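Local coordinates for PppA (Pseudomonas aeruginosa, PDB 6JKV), which regulates the type VI secretion system as a manganese-binding, PP2C-family protein, probably by removing phosphate from serine and threonine side chains, at residues Ser74-Val77 and Asp78-Arg82; Ser87-Pro90 and Ala91-Ala95; Gln109-Leu113 and Arg114-Val118; Lys218-Asp221 and Asp222-Arg226. One frame throughout, in Å; residues are numbered along the deposited sequence.

Contact 1. Residues Ser74-Val77 and Asp78-Arg82; sequences SLIV and DTLRR
The carbonyl oxygen L75 O is gripped twice by one residue. T79 gives it the usual helical bond from its backbone, N to L75 O 2.9 Å, and adds a second from its hydroxyl, OG1 to L75 O 2.7 Å. The two donors arrive from opposite faces of the carbonyl plane, so neither displaces the other. The hydroxyl gets there because T79 OG1 stands beside its own backbone N (chi1 -58°), leaning back over the preceding turn. The L75 side chain crosses that of T79 at a slant, with L75 CD1 3.5 Å from T79 OG1.

These turns belong to helix 69-82, which packs on strands 46-51, 56-63 and 120-129 beside helix 89-114, in one of the helical layers that flank the beta-sandwich of the PP2C fold. The sheet-facing side is apolar: I76 CG2 rests 4.2 Å from L80 CD1, and both residues pack on L123, while V77 reaches A47 and L49. Toward helix 89-114, I76 and T79 both meet V103.

On a more exposed side, D78 and R81 form a salt bridge, R81 NH1 to D78 OD1 2.8 Å. The oxygen lies almost in the guanidinium plane, but the nitrogen meets the carboxylate on its anti side, 30° out of the carboxylate plane. A bend at chi3 (-79°) turns the R81 guanidinium back to this partner, with V77 O over one of its faces.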
# COMPACT_ATOMS: atom_id res chain seq x y z
N SER A 74 -5.56 7.81 -7.41
CA SER A 74 -6.93 7.43 -7.82
C SER A 74 -6.87 6.68 -9.15
O SER A 74 -7.60 5.67 -9.28
CB SER A 74 -7.87 8.60 -7.86
OG SER A 74 -7.29 9.67 -8.58
N LEU A 75 -6.03 7.13 -10.09
CA LEU A 75 -5.84 6.44 -11.39
C LEU A 75 -5.32 5.02 -11.14
O LEU A 75 -5.75 4.08 -11.84
CB LEU A 75 -4.86 7.22 -12.28
CG LEU A 75 -4.55 6.56 -13.63
CD1 LEU A 75 -5.82 6.34 -14.43
CD2 LEU A 75 -3.54 7.37 -14.43
N ILE A 76 -4.42 4.86 -10.17
CA ILE A 76 -3.91 3.52 -9.77
C ILE A 76 -5.09 2.65 -9.34
O ILE A 76 -5.23 1.53 -9.89
CB ILE A 76 -2.85 3.65 -8.66
CG1 ILE A 76 -1.49 4.06 -9.23
CG2 ILE A 76 -2.76 2.37 -7.85
CD1 ILE A 76 -0.51 4.49 -8.17
N VAL A 77 -5.88 3.11 -8.38
CA VAL A 77 -6.93 2.27 -7.74
C VAL A 77 -7.99 1.95 -8.79
O VAL A 77 -8.44 0.79 -8.83
CB VAL A 77 -7.52 2.90 -6.46
CG1 VAL A 77 -6.46 3.06 -5.37
CG2 VAL A 77 -8.19 4.23 -6.73
N ASP A 78 -8.35 2.90 -9.65
CA ASP A 78 -9.39 2.70 -10.68
C ASP A 78 -8.91 1.74 -11.77
O ASP A 78 -9.73 0.91 -12.23
CB ASP A 78 -9.83 4.01 -11.34
CG ASP A 78 -10.53 4.97 -10.38
OD1 ASP A 78 -10.94 4.52 -9.29
OD2 ASP A 78 -10.63 6.16 -10.74
N THR A 79 -7.66 1.88 -12.22
CA THR A 79 -7.08 0.99 -13.26
C THR A 79 -7.00 -0.44 -12.71
O THR A 79 -7.33 -1.40 -13.45
CB THR A 79 -5.71 1.49 -13.74
OG1 THR A 79 -5.85 2.82 -14.25
CG2 THR A 79 -5.12 0.58 -14.80
N LEU A 80 -6.58 -0.60 -11.45
CA LEU A 80 -6.41 -1.95 -10.86
C LEU A 80 -7.78 -2.56 -10.60
O LEU A 80 -7.94 -3.78 -10.80
CB LEU A 80 -5.56 -1.85 -9.59
CG LEU A 80 -4.09 -1.52 -9.83
CD1 LEU A 80 -3.29 -1.75 -8.56
CD2 LEU A 80 -3.50 -2.32 -10.99
N ARG A 81 -8.77 -1.74 -10.22
CA ARG A 81 -10.13 -2.25 -9.93
C ARG A 81 -10.73 -2.86 -11.20
O ARG A 81 -11.40 -3.91 -11.10
CB ARG A 81 -11.02 -1.13 -9.38
CG ARG A 81 -12.34 -1.64 -8.79
CD ARG A 81 -13.39 -0.56 -8.68
NE ARG A 81 -13.19 0.30 -7.52
CZ ARG A 81 -12.66 1.53 -7.56
NH1 ARG A 81 -12.27 2.07 -8.71
NH2 ARG A 81 -12.55 2.23 -6.44
N ARG A 82 -10.48 -2.27 -12.37
CA ARG A 82 -11.17 -2.68 -13.61
C ARG A 82 -10.55 -3.98 -14.16
O ARG A 82 -11.17 -4.59 -15.04
CB ARG A 82 -11.15 -1.56 -14.65
CG ARG A 82 -10.06 -1.64 -15.70
CD ARG A 82 -10.43 -0.77 -16.89
NE ARG A 82 -11.12 0.44 -16.46
CZ ARG A 82 -10.52 1.51 -15.94
NH1 ARG A 82 -9.20 1.55 -15.83
NH2 ARG A 82 -11.23 2.55 -15.56

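Contact 2. Residues Ser87-Pro90 and Ala91-Ala95; sequences SSLP and AYVGA
L89 and V93 meet on the buried side of this first helical turn, where L89 CD1 lies 3.9 Å from V93 CG2. The valine methyl also comes close to the backbone, with V93 CG2 3.3 Å from L89 O, while that same carbonyl accepts V93 N at 2.9 Å, nearly along the C=O axis. L89 CG lies opposite the backbone N (chi1 179°), which carries the leucine branch forward along the helix to V93. Beyond the pair stands the sheet: L89 and V93 both pack on S134, and L89 also reaches A127.

This is the amino-terminal end of helix 89-114, with S88 as its N-cap and P90 in the first turn, where a residue lacking an N-H costs the helix no bond. The S88 cap is weak, S88 OG accepting A91 N at 3.5 Å, although the N-H points well at it (168°). Its carbonyl does more, S88 O taking Y92 N at 3.0 Å in the carbonyl plane.

The other side is looser and faces solvent. P90 and A91 are both exposed, and the methyl of A91 meets S88 loosely, A91 CB standing 3.8 Å from S88 OG. Y92 belongs to the buried side, yet its ring leads away from S87-P90: it packs on A127, A54 and I83 and makes a cation-pi interaction with R129.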
# COMPACT_ATOMS: atom_id res chain seq x y z
N SER A 87 -8.56 -16.42 -12.34
CA SER A 87 -8.59 -17.44 -11.26
C SER A 87 -7.15 -17.80 -10.87
O SER A 87 -6.91 -18.05 -9.67
CB SER A 87 -9.37 -18.65 -11.67
OG SER A 87 -8.76 -19.28 -12.79
N SER A 88 -6.24 -17.83 -11.85
CA SER A 88 -4.79 -18.11 -11.64
C SER A 88 -4.10 -16.88 -11.08
O SER A 88 -4.09 -15.83 -11.75
CB SER A 88 -4.13 -18.55 -12.92
OG SER A 88 -2.72 -18.41 -12.83
N LEU A 89 -3.51 -17.01 -9.89
CA LEU A 89 -2.81 -15.89 -9.23
C LEU A 89 -1.64 -15.39 -10.08
O LEU A 89 -1.51 -14.18 -10.26
CB LEU A 89 -2.36 -16.30 -7.83
CG LEU A 89 -1.61 -15.22 -7.04
CD1 LEU A 89 -2.39 -13.92 -6.96
CD2 LEU A 89 -1.28 -15.71 -5.64
N PRO A 90 -0.74 -16.23 -10.63
CA PRO A 90 0.36 -15.70 -11.44
C PRO A 90 -0.09 -14.90 -12.66
O PRO A 90 0.53 -13.91 -12.97
CB PRO A 90 1.15 -16.94 -11.87
CG PRO A 90 0.80 -17.98 -10.82
CD PRO A 90 -0.64 -17.69 -10.45
N ALA A 91 -1.16 -15.33 -13.34
CA ALA A 91 -1.71 -14.61 -14.51
C ALA A 91 -2.28 -13.27 -14.03
O ALA A 91 -2.05 -12.26 -14.71
CB ALA A 91 -2.74 -15.43 -15.23
N TYR A 92 -3.01 -13.29 -12.91
CA TYR A 92 -3.59 -12.07 -12.29
C TYR A 92 -2.45 -11.08 -12.00
O TYR A 92 -2.56 -9.92 -12.39
CB TYR A 92 -4.40 -12.42 -11.05
CG TYR A 92 -5.23 -11.29 -10.51
CD1 TYR A 92 -5.96 -10.46 -11.35
CD2 TYR A 92 -5.32 -11.07 -9.14
CE1 TYR A 92 -6.74 -9.43 -10.85
CE2 TYR A 92 -6.09 -10.03 -8.63
CZ TYR A 92 -6.81 -9.22 -9.49
OH TYR A 92 -7.58 -8.22 -8.98
N VAL A 93 -1.37 -11.57 -11.40
CA VAL A 93 -0.20 -10.73 -11.01
C VAL A 93 0.43 -10.13 -12.27
O VAL A 93 0.76 -8.93 -12.23
CB VAL A 93 0.82 -11.52 -10.17
CG1 VAL A 93 2.16 -10.81 -10.09
CG2 VAL A 93 0.26 -11.81 -8.79
N GLY A 94 0.57 -10.92 -13.34
CA GLY A 94 1.03 -10.41 -14.65
C GLY A 94 0.16 -9.27 -15.14
O GLY A 94 0.72 -8.25 -15.61
N ALA A 95 -1.16 -9.41 -15.03
CA ALA A 95 -2.14 -8.39 -15.47
C ALA A 95 -2.01 -7.14 -14.61
O ALA A 95 -2.10 -6.03 -15.17
CB ALA A 95 -3.55 -8.94 -15.44

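Contact 3. Residues Gln109-Leu113 and Arg114-Val118; sequences QEAGL and RGVSV
E110 and R114, one helical turn apart, cross with their flat groups almost perpendicular, the carboxylate and guanidinium planes being 77° apart. The meeting is therefore not the side-by-side, two-oxygen pairing of a coplanar salt bridge. A single oxygen, E110 OE2, sits at the guanidinium edge and receives R114 NE at 2.7 Å in a nearly straight bond, through the anti lone pair. R114 NH2 leans on E110 OE2 more weakly, at 3.2 Å. The torsions bring the groups together from both ends: the glutamate chain folds at chi2 (69°), whereas the arginine stays extended from CG to NE and reaches back over the turn.

Each charged group has a further partner. E110 OE1 pairs with R106, and R114 NH1 donates to A67 O while the guanidinium makes a cation-pi interaction with F71; the charges are thus shared within a small network, which should favour both ionised forms.

After R114 the backbone leaves the helix. A111 O accepts G115 N at 2.9 Å, and V116 N adds a weak bond to A111 O at 3.4 Å. G115 N also reaches G112 O weakly, at 3.3 Å. V116 folds back on A111, V116 CG2 lying 4.3 Å from A111 CB. G115, with a positive phi (78°) that favours glycine, is C' of a Schellman motif that ends helix 89-114, its 6-to-1 and 5-to-2 bonds both weak.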
# COMPACT_ATOMS: atom_id res chain seq x y z
N GLN A 109 3.42 10.92 -19.29
CA GLN A 109 2.90 11.76 -20.40
C GLN A 109 2.25 13.03 -19.83
O GLN A 109 2.59 14.13 -20.29
CB GLN A 109 1.92 10.95 -21.26
CG GLN A 109 1.07 11.78 -22.20
CD GLN A 109 -0.28 11.15 -22.47
OE1 GLN A 109 -1.04 10.88 -21.55
NE2 GLN A 109 -0.58 10.91 -23.74
N GLU A 110 1.35 12.87 -18.85
CA GLU A 110 0.56 14.00 -18.29
C GLU A 110 1.50 14.98 -17.57
O GLU A 110 1.34 16.21 -17.76
CB GLU A 110 -0.54 13.49 -17.35
CG GLU A 110 -1.42 14.60 -16.79
CD GLU A 110 -2.32 15.26 -17.81
OE1 GLU A 110 -2.58 14.65 -18.86
OE2 GLU A 110 -2.74 16.41 -17.57
N ALA A 111 2.44 14.47 -16.78
CA ALA A 111 3.38 15.30 -15.99
C ALA A 111 4.27 16.10 -16.95
O ALA A 111 4.47 17.31 -16.73
CB ALA A 111 4.19 14.44 -15.05
N GLY A 112 4.78 15.43 -18.00
CA GLY A 112 5.56 16.09 -19.06
C GLY A 112 4.77 17.22 -19.69
O GLY A 112 5.31 18.33 -19.81
N LEU A 113 3.51 16.95 -20.05
CA LEU A 113 2.61 17.95 -20.68
C LEU A 113 2.47 19.17 -19.77
O LEU A 113 2.65 20.30 -20.25
CB LEU A 113 1.25 17.33 -20.98
CG LEU A 113 0.16 18.32 -21.39
CD1 LEU A 113 0.52 19.06 -22.68
CD2 LEU A 113 -1.19 17.63 -21.53
N ARG A 114 2.14 18.96 -18.49
CA ARG A 114 1.85 20.07 -17.56
C ARG A 114 3.16 20.81 -17.20
O ARG A 114 3.09 22.00 -16.86
CB ARG A 114 1.13 19.56 -16.31
CG ARG A 114 -0.25 18.98 -16.59
CD ARG A 114 -1.03 18.82 -15.30
NE ARG A 114 -2.06 17.79 -15.38
CZ ARG A 114 -2.73 17.30 -14.33
NH1 ARG A 114 -2.48 17.75 -13.11
NH2 ARG A 114 -3.64 16.36 -14.51
N GLY A 115 4.30 20.13 -17.29
CA GLY A 115 5.61 20.71 -16.94
C GLY A 115 5.83 20.75 -15.44
O GLY A 115 6.69 21.52 -15.00
N VAL A 116 5.09 19.95 -14.67
CA VAL A 116 5.21 19.94 -13.18
C VAL A 116 6.43 19.11 -12.80
O VAL A 116 6.80 18.18 -13.55
CB VAL A 116 3.94 19.40 -12.49
CG1 VAL A 116 2.68 20.06 -13.03
CG2 VAL A 116 3.85 17.89 -12.57
N SER A 117 7.02 19.41 -11.65
CA SER A 117 8.19 18.68 -11.09
C SER A 117 7.73 17.41 -10.37
O SER A 117 8.43 16.40 -10.49
CB SER A 117 8.98 19.57 -10.18
OG SER A 117 9.61 20.61 -10.92
N VAL A 118 6.60 17.46 -9.66
CA VAL A 118 6.13 16.32 -8.82
C VAL A 118 4.75 15.87 -9.30
O VAL A 118 3.80 16.67 -9.25
CB VAL A 118 6.09 16.68 -7.32
CG1 VAL A 118 5.88 15.44 -6.47
CG2 VAL A 118 7.35 17.40 -6.89

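Contact 4. Residues Lys218-Asp221 and Asp222-Arg226; sequences KTAD and DSELR
A capping box formed by D221 and E224 starts helix 222-229, after the loop that follows helix 214-217, whose first residue, D214, is a manganese ligand. D221 is the N-cap. Its OD1 collects three donors: S223 OG at 2.5 Å from D221 OD1, on the syn side, and, more weakly, the backbone N-H groups of S223 and E224. D221 CG lies between its backbone N and carbonyl carbon (chi1 67°), which swings the carboxylate over the helix start. E224 returns the grip, OE1 accepting D221 N at 3.2 Å from the anti side. A220 CB meets L225 CD2 at 4.1 Å, L225 running on to L241 and Y144, and one water links A220 O to D222 OD1.

The carboxylates of D221 and E224 stack with their planes 7° apart, and D221 OD2 stands 3.6 Å from E224 OE1. Two like charges this close would repel, but another water donates to both, at 2.5 Å from D221 OD2 and 2.8 Å from E224 OE1, and E224 OE2 has a salt bridge to R248. These partners, with the positive end of the helix dipole, probably let both acids stay ionised side by side.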
# COMPACT_ATOMS: atom_id res chain seq x y z
N LYS A 218 4.92 6.16 10.52
CA LYS A 218 5.61 7.39 10.98
C LYS A 218 5.12 7.77 12.38
O LYS A 218 5.87 8.47 13.08
CB LYS A 218 5.35 8.53 9.99
CG LYS A 218 6.57 9.39 9.70
CD LYS A 218 6.20 10.73 9.14
CE LYS A 218 5.48 10.63 7.80
NZ LYS A 218 6.36 10.03 6.78
N THR A 219 3.93 7.33 12.78
CA THR A 219 3.30 7.71 14.07
C THR A 219 3.15 6.53 15.03
O THR A 219 2.74 6.76 16.19
CB THR A 219 1.93 8.35 13.82
OG1 THR A 219 1.17 7.52 12.94
CG2 THR A 219 2.04 9.73 13.23
N ALA A 220 3.45 5.31 14.60
CA ALA A 220 3.43 4.11 15.47
C ALA A 220 4.53 3.14 15.02
O ALA A 220 4.63 2.86 13.81
CB ALA A 220 2.08 3.45 15.43
N ASP A 221 5.32 2.66 15.97
CA ASP A 221 6.42 1.72 15.65
C ASP A 221 5.82 0.32 15.49
O ASP A 221 4.63 0.15 15.81
CB ASP A 221 7.55 1.79 16.69
CG ASP A 221 7.15 1.30 18.08
OD1 ASP A 221 6.71 0.15 18.17
OD2 ASP A 221 7.27 2.08 19.05
N ASP A 222 6.63 -0.62 15.03
CA ASP A 222 6.17 -1.97 14.62
C ASP A 222 5.58 -2.76 15.79
O ASP A 222 4.69 -3.59 15.52
CB ASP A 222 7.32 -2.75 13.97
CG ASP A 222 7.56 -2.31 12.54
OD1 ASP A 222 6.84 -1.39 12.06
OD2 ASP A 222 8.46 -2.90 11.90
N SER A 223 6.05 -2.54 17.02
CA SER A 223 5.53 -3.27 18.20
C SER A 223 4.11 -2.80 18.51
O SER A 223 3.26 -3.64 18.89
CB SER A 223 6.44 -3.14 19.40
OG SER A 223 6.58 -1.79 19.80
N GLU A 224 3.83 -1.51 18.33
CA GLU A 224 2.47 -0.95 18.52
C GLU A 224 1.57 -1.42 17.37
O GLU A 224 0.42 -1.74 17.64
CB GLU A 224 2.52 0.57 18.64
CG GLU A 224 3.25 1.04 19.89
CD GLU A 224 3.64 2.49 19.86
OE1 GLU A 224 3.85 3.02 18.76
OE2 GLU A 224 3.71 3.11 20.94
N LEU A 225 2.09 -1.49 16.15
CA LEU A 225 1.31 -2.05 15.01
C LEU A 225 0.91 -3.49 15.34
O LEU A 225 -0.26 -3.84 15.16
CB LEU A 225 2.12 -1.98 13.71
CG LEU A 225 2.48 -0.59 13.19
CD1 LEU A 225 3.24 -0.71 11.88
CD2 LEU A 225 1.25 0.28 13.01
N ARG A 226 1.85 -4.29 15.84
CA ARG A 226 1.59 -5.69 16.24
C ARG A 226 0.49 -5.73 17.31
O ARG A 226 -0.39 -6.61 17.23
CB ARG A 226 2.88 -6.34 16.76
CG ARG A 226 2.73 -7.82 17.09
CD ARG A 226 3.24 -8.12 18.48
NE ARG A 226 2.27 -7.73 19.50
CZ ARG A 226 1.32 -8.53 19.98
NH1 ARG A 226 1.22 -9.78 19.56
NH2 ARG A 226 0.48 -8.08 20.90
O HOH W 1 5.90 1.21 12.26
O HOH W 2 6.28 4.42 18.97

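Overall arrangement
Contacts 1, 2 and 4 are partly buried, contact 1 lying nearest the centre of the chain; contact 3 alone is a surface contact. Contact 1 has its apolar side on a sheet and its flank against helix 89-114, although a salt bridge marks its outer side. Contacts 2 and 3 are the two ends of that same long helix, their centres about 32 Å apart: the first rests against the sheet and is capped by a weak serine bond, the second is ruled by charge and a glycine. Contact 4 lies across the chain's centre from all three, at the start of another helix, where an acidic capping box and bridging waters are added to a small apolar contact.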